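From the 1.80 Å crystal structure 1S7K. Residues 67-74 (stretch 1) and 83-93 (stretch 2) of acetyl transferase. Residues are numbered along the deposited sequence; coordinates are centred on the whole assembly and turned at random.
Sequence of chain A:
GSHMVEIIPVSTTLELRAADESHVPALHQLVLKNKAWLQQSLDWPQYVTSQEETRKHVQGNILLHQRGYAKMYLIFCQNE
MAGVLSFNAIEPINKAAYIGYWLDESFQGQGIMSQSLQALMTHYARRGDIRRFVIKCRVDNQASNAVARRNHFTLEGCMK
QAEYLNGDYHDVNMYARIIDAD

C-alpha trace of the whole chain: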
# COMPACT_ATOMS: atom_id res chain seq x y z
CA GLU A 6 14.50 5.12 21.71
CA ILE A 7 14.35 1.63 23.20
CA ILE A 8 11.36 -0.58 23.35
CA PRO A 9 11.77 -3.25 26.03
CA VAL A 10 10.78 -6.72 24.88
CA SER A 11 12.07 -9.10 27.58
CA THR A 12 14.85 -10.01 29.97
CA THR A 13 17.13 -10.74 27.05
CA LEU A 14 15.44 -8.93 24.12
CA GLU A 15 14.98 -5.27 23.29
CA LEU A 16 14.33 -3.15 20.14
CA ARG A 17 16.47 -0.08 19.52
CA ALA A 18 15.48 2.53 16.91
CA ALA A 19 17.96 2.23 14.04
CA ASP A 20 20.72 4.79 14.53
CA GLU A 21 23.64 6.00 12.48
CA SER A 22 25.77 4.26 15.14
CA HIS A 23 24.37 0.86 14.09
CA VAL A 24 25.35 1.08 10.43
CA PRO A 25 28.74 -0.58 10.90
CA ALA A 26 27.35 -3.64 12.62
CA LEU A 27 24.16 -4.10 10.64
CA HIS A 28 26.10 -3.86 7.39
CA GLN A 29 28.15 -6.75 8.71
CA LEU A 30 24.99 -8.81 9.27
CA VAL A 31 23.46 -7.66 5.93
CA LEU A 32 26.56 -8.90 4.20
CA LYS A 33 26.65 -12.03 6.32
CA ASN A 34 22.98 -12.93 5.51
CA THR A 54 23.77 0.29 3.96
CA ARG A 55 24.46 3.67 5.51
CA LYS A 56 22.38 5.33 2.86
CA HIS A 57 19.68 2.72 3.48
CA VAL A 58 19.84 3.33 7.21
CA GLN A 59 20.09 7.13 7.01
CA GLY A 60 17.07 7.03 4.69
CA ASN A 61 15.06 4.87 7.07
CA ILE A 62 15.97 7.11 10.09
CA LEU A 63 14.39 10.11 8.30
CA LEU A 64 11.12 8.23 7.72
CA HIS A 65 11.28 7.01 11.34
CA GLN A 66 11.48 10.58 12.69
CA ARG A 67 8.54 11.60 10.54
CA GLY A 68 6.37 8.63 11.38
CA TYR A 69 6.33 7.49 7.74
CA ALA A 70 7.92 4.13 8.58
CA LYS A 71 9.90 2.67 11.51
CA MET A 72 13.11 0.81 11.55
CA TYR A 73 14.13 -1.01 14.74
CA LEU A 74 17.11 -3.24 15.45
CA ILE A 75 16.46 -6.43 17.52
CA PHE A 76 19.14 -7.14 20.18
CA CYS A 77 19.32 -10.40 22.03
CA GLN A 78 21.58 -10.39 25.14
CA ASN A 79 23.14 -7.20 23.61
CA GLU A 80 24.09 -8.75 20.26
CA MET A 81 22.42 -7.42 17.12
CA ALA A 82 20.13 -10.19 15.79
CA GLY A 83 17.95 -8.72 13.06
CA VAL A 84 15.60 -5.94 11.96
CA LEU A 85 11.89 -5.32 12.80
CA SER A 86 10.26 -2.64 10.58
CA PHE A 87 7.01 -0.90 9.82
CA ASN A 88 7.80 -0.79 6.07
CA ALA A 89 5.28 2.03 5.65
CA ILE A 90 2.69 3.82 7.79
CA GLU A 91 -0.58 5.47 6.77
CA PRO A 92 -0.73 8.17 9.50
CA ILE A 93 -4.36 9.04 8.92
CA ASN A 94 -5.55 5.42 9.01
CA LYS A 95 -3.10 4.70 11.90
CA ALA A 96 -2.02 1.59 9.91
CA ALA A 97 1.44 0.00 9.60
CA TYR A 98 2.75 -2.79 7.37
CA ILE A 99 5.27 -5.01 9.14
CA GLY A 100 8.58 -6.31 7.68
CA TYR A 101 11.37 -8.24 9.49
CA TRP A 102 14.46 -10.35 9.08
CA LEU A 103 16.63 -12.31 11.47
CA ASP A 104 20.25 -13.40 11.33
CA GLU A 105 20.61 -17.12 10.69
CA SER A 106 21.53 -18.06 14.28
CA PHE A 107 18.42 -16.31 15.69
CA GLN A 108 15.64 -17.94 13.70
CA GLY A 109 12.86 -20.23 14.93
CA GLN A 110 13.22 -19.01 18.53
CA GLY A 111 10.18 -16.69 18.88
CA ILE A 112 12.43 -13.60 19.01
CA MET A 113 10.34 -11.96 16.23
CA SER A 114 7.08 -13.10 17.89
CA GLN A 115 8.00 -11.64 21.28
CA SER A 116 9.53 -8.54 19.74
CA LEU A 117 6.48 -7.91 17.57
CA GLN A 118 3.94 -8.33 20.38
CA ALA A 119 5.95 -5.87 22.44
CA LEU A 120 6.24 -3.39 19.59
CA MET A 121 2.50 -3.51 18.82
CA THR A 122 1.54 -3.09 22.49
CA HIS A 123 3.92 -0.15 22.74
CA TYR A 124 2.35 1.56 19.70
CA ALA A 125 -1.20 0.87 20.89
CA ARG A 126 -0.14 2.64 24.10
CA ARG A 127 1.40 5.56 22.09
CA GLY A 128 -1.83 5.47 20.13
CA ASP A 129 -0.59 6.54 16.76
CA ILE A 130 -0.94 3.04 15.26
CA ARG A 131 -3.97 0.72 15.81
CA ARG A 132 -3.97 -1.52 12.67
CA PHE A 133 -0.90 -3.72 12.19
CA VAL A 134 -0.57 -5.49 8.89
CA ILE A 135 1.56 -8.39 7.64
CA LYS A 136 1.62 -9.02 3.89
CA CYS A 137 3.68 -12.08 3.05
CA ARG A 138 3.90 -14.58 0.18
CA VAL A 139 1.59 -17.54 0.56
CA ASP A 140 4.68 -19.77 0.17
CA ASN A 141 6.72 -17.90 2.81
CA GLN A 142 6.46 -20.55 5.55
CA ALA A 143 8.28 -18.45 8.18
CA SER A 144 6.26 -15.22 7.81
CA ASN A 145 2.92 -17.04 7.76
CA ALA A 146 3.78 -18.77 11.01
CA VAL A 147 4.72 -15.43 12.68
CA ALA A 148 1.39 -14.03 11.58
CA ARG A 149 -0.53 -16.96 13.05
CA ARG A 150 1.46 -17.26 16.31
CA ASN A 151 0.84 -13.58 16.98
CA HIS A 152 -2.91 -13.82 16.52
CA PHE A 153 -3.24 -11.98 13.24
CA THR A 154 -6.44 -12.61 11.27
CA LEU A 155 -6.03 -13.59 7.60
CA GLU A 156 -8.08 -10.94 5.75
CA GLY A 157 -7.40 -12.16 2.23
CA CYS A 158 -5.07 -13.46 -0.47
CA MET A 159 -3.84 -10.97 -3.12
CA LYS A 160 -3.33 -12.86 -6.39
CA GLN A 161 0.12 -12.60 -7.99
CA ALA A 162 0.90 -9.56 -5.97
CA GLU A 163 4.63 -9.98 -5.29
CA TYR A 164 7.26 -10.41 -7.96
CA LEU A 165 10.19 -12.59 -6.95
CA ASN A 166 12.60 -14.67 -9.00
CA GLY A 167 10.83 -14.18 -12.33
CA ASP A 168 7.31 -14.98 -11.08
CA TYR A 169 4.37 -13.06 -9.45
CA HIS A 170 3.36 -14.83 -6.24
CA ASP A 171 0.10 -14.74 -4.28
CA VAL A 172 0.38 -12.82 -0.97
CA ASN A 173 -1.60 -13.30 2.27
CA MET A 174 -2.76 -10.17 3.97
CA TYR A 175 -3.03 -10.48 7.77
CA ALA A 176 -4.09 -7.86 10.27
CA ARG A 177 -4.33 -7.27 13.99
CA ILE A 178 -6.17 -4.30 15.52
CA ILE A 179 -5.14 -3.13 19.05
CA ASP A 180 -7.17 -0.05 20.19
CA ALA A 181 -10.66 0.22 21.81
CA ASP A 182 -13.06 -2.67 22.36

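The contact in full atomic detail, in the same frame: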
# COMPACT_ATOMS: atom_id res chain seq x y z
N ARG A 67 9.74 10.97 11.04
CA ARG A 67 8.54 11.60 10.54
C ARG A 67 7.29 10.77 10.74
O ARG A 67 6.16 11.25 10.58
CB ARG A 67 8.78 11.97 9.08
CG ARG A 67 10.11 12.75 8.93
CD ARG A 67 10.43 13.16 7.51
NE ARG A 67 11.45 14.22 7.42
CZ ARG A 67 12.62 14.22 8.06
NH1 ARG A 67 13.46 15.24 7.90
NH2 ARG A 67 12.95 13.21 8.87
N GLY A 68 7.49 9.53 11.17
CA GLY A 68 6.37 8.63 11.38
C GLY A 68 5.85 8.08 10.07
O GLY A 68 4.65 7.74 9.97
N TYR A 69 6.72 8.00 9.06
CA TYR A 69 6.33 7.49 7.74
C TYR A 69 6.66 6.03 7.59
O TYR A 69 6.18 5.38 6.64
CB TYR A 69 7.03 8.24 6.62
CG TYR A 69 6.51 9.65 6.46
CD1 TYR A 69 7.27 10.61 5.80
CD2 TYR A 69 5.30 10.05 7.06
CE1 TYR A 69 6.85 11.96 5.76
CE2 TYR A 69 4.87 11.39 7.02
CZ TYR A 69 5.66 12.34 6.37
OH TYR A 69 5.28 13.70 6.35
N ALA A 70 7.45 5.53 8.53
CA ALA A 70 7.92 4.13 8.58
C ALA A 70 8.67 4.02 9.91
O ALA A 70 8.86 5.02 10.58
CB ALA A 70 8.95 3.86 7.41
N LYS A 71 9.09 2.81 10.30
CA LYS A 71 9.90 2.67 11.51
C LYS A 71 10.93 1.64 11.23
O LYS A 71 10.66 0.65 10.51
CB LYS A 71 9.10 2.22 12.73
CG LYS A 71 8.03 3.26 13.21
CD LYS A 71 8.75 4.55 13.82
CE LYS A 71 7.72 5.70 14.10
NZ LYS A 71 8.56 6.85 14.63
N MET A 72 12.14 1.85 11.72
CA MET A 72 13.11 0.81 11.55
C MET A 72 13.76 0.54 12.92
O MET A 72 14.43 1.43 13.46
CB MET A 72 14.19 1.18 10.53
CG MET A 72 15.25 0.08 10.45
SD MET A 72 16.57 0.64 9.37
CE MET A 72 17.42 -0.71 9.25
N TYR A 73 13.52 -0.66 13.48
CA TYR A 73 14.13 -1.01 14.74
C TYR A 73 15.09 -2.18 14.57
O TYR A 73 14.91 -3.08 13.74
CB TYR A 73 13.01 -1.39 15.77
CG TYR A 73 12.11 -0.26 16.19
CD1 TYR A 73 12.49 0.62 17.22
CD2 TYR A 73 10.88 -0.06 15.57
CE1 TYR A 73 11.63 1.70 17.62
CE2 TYR A 73 10.03 1.01 15.94
CZ TYR A 73 10.41 1.88 16.97
OH TYR A 73 9.56 2.90 17.36
N LEU A 74 16.13 -2.18 15.40
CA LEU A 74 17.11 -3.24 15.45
C LEU A 74 16.77 -4.12 16.69
O LEU A 74 16.51 -3.59 17.79
CB LEU A 74 18.51 -2.64 15.62
CG LEU A 74 19.02 -2.00 14.34
CD1 LEU A 74 20.49 -1.59 14.49
CD2 LEU A 74 18.96 -3.06 13.24
N GLY A 83 18.75 -8.88 14.27
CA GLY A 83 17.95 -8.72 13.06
C GLY A 83 17.27 -7.38 13.03
O GLY A 83 17.60 -6.52 13.82
N VAL A 84 16.32 -7.21 12.12
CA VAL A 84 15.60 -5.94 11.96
C VAL A 84 14.07 -6.17 12.05
O VAL A 84 13.59 -7.17 11.58
CB VAL A 84 15.85 -5.33 10.56
CG1 VAL A 84 14.90 -4.17 10.35
CG2 VAL A 84 17.33 -4.79 10.44
N LEU A 85 13.36 -5.27 12.73
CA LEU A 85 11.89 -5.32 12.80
C LEU A 85 11.43 -3.92 12.32
O LEU A 85 11.78 -2.87 12.95
CB LEU A 85 11.43 -5.57 14.23
CG LEU A 85 9.92 -5.63 14.42
CD1 LEU A 85 9.30 -6.52 13.39
CD2 LEU A 85 9.58 -6.13 15.84
N SER A 86 10.69 -3.91 11.21
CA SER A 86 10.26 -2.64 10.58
C SER A 86 8.78 -2.47 10.36
O SER A 86 8.05 -3.45 10.30
CB SER A 86 10.91 -2.49 9.19
OG SER A 86 12.34 -2.50 9.27
N PHE A 87 8.35 -1.22 10.23
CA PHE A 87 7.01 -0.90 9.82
C PHE A 87 7.47 -0.36 8.43
O PHE A 87 8.02 0.76 8.33
CB PHE A 87 6.38 0.21 10.67
CG PHE A 87 5.82 -0.26 11.98
CD1 PHE A 87 5.68 0.63 13.05
CD2 PHE A 87 5.41 -1.57 12.15
CE1 PHE A 87 5.14 0.20 14.28
CE2 PHE A 87 4.87 -2.00 13.37
CZ PHE A 87 4.74 -1.11 14.45
N ASN A 88 7.33 -1.19 7.39
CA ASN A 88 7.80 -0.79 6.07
C ASN A 88 7.19 0.52 5.64
O ASN A 88 7.86 1.31 4.95
CB ASN A 88 7.48 -1.84 5.03
CG ASN A 88 8.21 -3.13 5.29
OD1 ASN A 88 9.35 -3.13 5.75
ND2 ASN A 88 7.57 -4.26 4.96
N ALA A 89 5.93 0.76 5.99
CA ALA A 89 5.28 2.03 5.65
C ALA A 89 4.19 2.24 6.69
O ALA A 89 3.71 1.27 7.31
CB ALA A 89 4.63 1.97 4.29
N ILE A 90 3.76 3.49 6.85
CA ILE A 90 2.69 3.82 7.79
C ILE A 90 1.77 4.75 7.03
O ILE A 90 2.24 5.51 6.17
CB ILE A 90 3.23 4.55 9.04
CG1 ILE A 90 4.04 3.55 9.89
CG2 ILE A 90 2.09 5.16 9.86
CD1 ILE A 90 4.87 4.20 11.00
N GLU A 91 0.47 4.65 7.33
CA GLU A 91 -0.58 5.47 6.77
C GLU A 91 -1.01 6.26 8.03
O GLU A 91 -1.88 5.81 8.76
CB GLU A 91 -1.69 4.56 6.25
CG GLU A 91 -1.25 3.73 5.03
CD GLU A 91 -2.33 2.80 4.56
OE1 GLU A 91 -3.44 2.84 5.16
OE2 GLU A 91 -2.05 2.04 3.61
N PRO A 92 -0.37 7.42 8.30
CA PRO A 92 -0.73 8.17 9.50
C PRO A 92 -2.21 8.38 9.74
O PRO A 92 -2.68 8.18 10.84
CB PRO A 92 0.04 9.52 9.34
CG PRO A 92 1.25 9.10 8.49
CD PRO A 92 0.54 8.22 7.45
N ILE A 93 -2.95 8.75 8.70
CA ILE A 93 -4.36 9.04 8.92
C ILE A 93 -5.16 7.82 9.31
O ILE A 93 -6.03 7.91 10.15
CB ILE A 93 -4.98 9.71 7.65
CG1 ILE A 93 -4.07 10.92 7.27
CG2 ILE A 93 -6.43 10.18 8.00
CD1 ILE A 93 -4.24 11.46 5.77

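Residues 71–74 and 83–91 of acetyl transferase run side by side as antiparallel strands, their axes 177° apart in direction and 4.7 Å apart at closest approach. Two hydrogen-bonded pairs fix the register. Lys71 N donates to Phe87 O and Phe87 N to Lys71 O, both at 3.0 Å; two residues along, Tyr73 N to Leu85 O and Leu85 N to Tyr73 O both measure 2.9 Å. Met72 faces Ser86 and Leu74 faces Val84 as non-hydrogen-bonded pairs, and Val84 CA adds a CA-H...O contact to Tyr73 O at 3.4 Å. Before the strand, pairing loosens: Ile90 N reaches Tyr69 O at 3.1 Å, but the bond is weak, with an angle of 130° at the hydrogen. Gly68 ends the preceding helix in a Schellman motif, where its positive phi favours glycine.

Side chains alternate between the two faces of the sheet. On one face, Leu74 CD2 packs 3.7 Å from Val84 CG2, and the extended, all-t Met72 brings CE to 4.3 Å from the same methyl, a compact apolar cluster suited to burial. Ser86 shares this face, its small side chain leaving OG 4.1 Å from Met72 CG. The other face carries Lys71, Tyr73, Leu85 and Phe87. Here the aliphatic part of Lys71 does the packing, with CG 3.5 Å from Phe87 CD1 and 4.0 Å from Ile90 CD1, while the end of the chain leads away and NZ hydrogen-bonds just outside the stretches. Tyr73 is likewise buried, its hydroxyl satisfied elsewhere in the structure.

Near the helix end, Ile90 points toward stretch 1, placing CB 3.6 Å from Gly68 O and CD1 3.8 Å from Ala70 N. Ala70 is buried, its methyl CB only 3.4 Å from Phe87 O. At the exposed margin, Pro92 CG meets the Tyr69 ring edge, 4.4 Å from CD2. Altogether the contact buries 606 Å².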